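Local coordinates for protein C-X-C motif chemokine 13 (Homo sapiens, PDB 7JNY) that attracts B lymphocytes as a secreted CXC chemokine that binds the receptor CXCR5 and also binds heparin, at residues P58-E61 with W62-R65. Numbering follows the deposited sequence.
Sequences PQAE and WIQR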
loop_
_atom_site.group_PDB
_atom_site.type_symbol
_atom_site.label_atom_id
_atom_site.label_comp_id
_atom_site.label_asym_id
_atom_site.label_seq_id
_atom_site.Cartn_x
_atom_site.Cartn_y
_atom_site.Cartn_z
ATOM N N PRO A 58 2.547 -2.055 -7.201
ATOM C CA PRO A 58 2.998 -2.982 -6.153
ATOM C C PRO A 58 4.352 -3.628 -6.426
ATOM O O PRO A 58 4.897 -4.269 -5.522
ATOM C CB PRO A 58 1.879 -4.039 -6.093
ATOM C CG PRO A 58 1.063 -3.870 -7.351
ATOM C CD PRO A 58 1.370 -2.541 -7.960
ATOM N N GLN A 59 4.909 -3.490 -7.617
ATOM C CA GLN A 59 6.239 -4.015 -7.928
ATOM C C GLN A 59 7.326 -2.948 -7.827
ATOM O O GLN A 59 8.496 -3.243 -8.074
ATOM C CB GLN A 59 6.232 -4.676 -9.319
ATOM C CG GLN A 59 5.157 -5.790 -9.454
ATOM C CD GLN A 59 5.073 -6.374 -10.867
ATOM O OE1 GLN A 59 6.081 -6.554 -11.544
ATOM N NE2 GLN A 59 3.852 -6.702 -11.297
ATOM N N ALA A 60 6.973 -1.727 -7.435
ATOM C CA ALA A 60 7.966 -0.679 -7.262
ATOM C C ALA A 60 8.883 -1.062 -6.108
ATOM O O ALA A 60 8.429 -1.575 -5.065
ATOM C CB ALA A 60 7.298 0.668 -6.996
ATOM N N GLU A 61 10.194 -0.880 -6.320
ATOM C CA GLU A 61 11.129 -1.318 -5.296
ATOM C C GLU A 61 10.813 -0.660 -3.968
ATOM O O GLU A 61 10.830 -1.319 -2.922
ATOM C CB GLU A 61 12.574 -1.017 -5.701
ATOM C CG GLU A 61 13.617 -1.746 -4.839
ATOM C CD GLU A 61 14.967 -1.936 -5.542
ATOM O OE1 GLU A 61 15.105 -1.519 -6.713
ATOM O OE2 GLU A 61 15.902 -2.475 -4.905
ATOM N N TRP A 62 10.511 0.641 -3.993
ATOM C CA TRP A 62 10.390 1.380 -2.738
ATOM C C TRP A 62 9.198 0.897 -1.935
ATOM O O TRP A 62 9.247 0.884 -0.698
ATOM C CB TRP A 62 10.313 2.880 -3.012
ATOM C CG TRP A 62 9.016 3.384 -3.531
ATOM C CD1 TRP A 62 8.702 3.648 -4.834
ATOM C CD2 TRP A 62 7.841 3.695 -2.771
ATOM N NE1 TRP A 62 7.416 4.114 -4.929
ATOM C CE2 TRP A 62 6.863 4.147 -3.677
ATOM C CE3 TRP A 62 7.522 3.639 -1.418
ATOM C CZ2 TRP A 62 5.594 4.529 -3.264
ATOM C CZ3 TRP A 62 6.262 4.014 -1.010
ATOM C CH2 TRP A 62 5.310 4.457 -1.928
ATOM N N ILE A 63 8.148 0.447 -2.605
ATOM C CA ILE A 63 7.013 -0.024 -1.837
ATOM C C ILE A 63 7.295 -1.423 -1.304
ATOM O O ILE A 63 6.918 -1.739 -0.180
ATOM C CB ILE A 63 5.711 0.044 -2.662
ATOM C CG1 ILE A 63 4.559 -0.248 -1.715
ATOM C CG2 ILE A 63 5.718 -0.981 -3.769
ATOM C CD1 ILE A 63 3.917 1.001 -1.143
ATOM N N GLN A 64 8.006 -2.254 -2.059
ATOM C CA GLN A 64 8.387 -3.567 -1.558
ATOM C C GLN A 64 9.271 -3.452 -0.320
ATOM O O GLN A 64 9.071 -4.156 0.673
ATOM C CB GLN A 64 9.104 -4.330 -2.659
ATOM C CG GLN A 64 8.191 -4.583 -3.847
ATOM C CD GLN A 64 8.579 -5.809 -4.621
ATOM O OE1 GLN A 64 9.741 -6.206 -4.629
ATOM N NE2 GLN A 64 7.606 -6.417 -5.291
ATOM N N ARG A 65 10.259 -2.565 -0.369
ATOM C CA ARG A 65 11.142 -2.378 0.783
ATOM C C ARG A 65 10.341 -1.890 1.975
ATOM O O ARG A 65 10.498 -2.396 3.092
ATOM C CB ARG A 65 12.236 -1.406 0.422
ATOM C CG ARG A 65 13.072 -1.926 -0.730
ATOM C CD ARG A 65 14.337 -1.149 -0.882
ATOM N NE ARG A 65 15.211 -1.573 0.197
ATOM C CZ ARG A 65 16.511 -1.774 0.072
ATOM N NH1 ARG A 65 17.135 -1.545 -1.075
ATOM N NH2 ARG A 65 17.195 -2.238 1.114
#
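Ala60 and Gln64 meet in the first turn of helix 61-72, the C-terminal helix of the chemokine fold, with Ala60 at its N-cap position. Gln64 N donates to Ala60 O over 3.1 Å, close to straight at 167°. Ile63 N makes a weak hydrogen bond to the same oxygen. One residue on, Arg65 N bonds to Glu61 O at 2.9 Å. The side chain of Gln64 turns back over the loop that leads into the helix. Its CG is anti to the carbonyl carbon (chi1 -63°) and the chain is extended beyond it, which brings NE2 to a weak hydrogen bond with Pro58 O at 3.5 Å. On the buried side, Ala60 CB packs against Trp62 CD1 and Ile63 CG2. Ile63 CB lies 4.1 Å above one face of the indole, over its centre. On the exposed side Glu61 and Arg65 run side by side, carboxylate and guanidinium planes 8° apart. Glu61 OE2 and Arg65 NH1 remain 4.1 Å apart, too far for a salt bridge. Further out, the side chains of Pro58 and Ile63 touch Ile44 of strand 43-48, so the loop and the first turn of the helix rest against that strand. Phe21 makes an edge-to-face contact with Trp62, whose NE1 forms a weak hydrogen bond with Ser19 O.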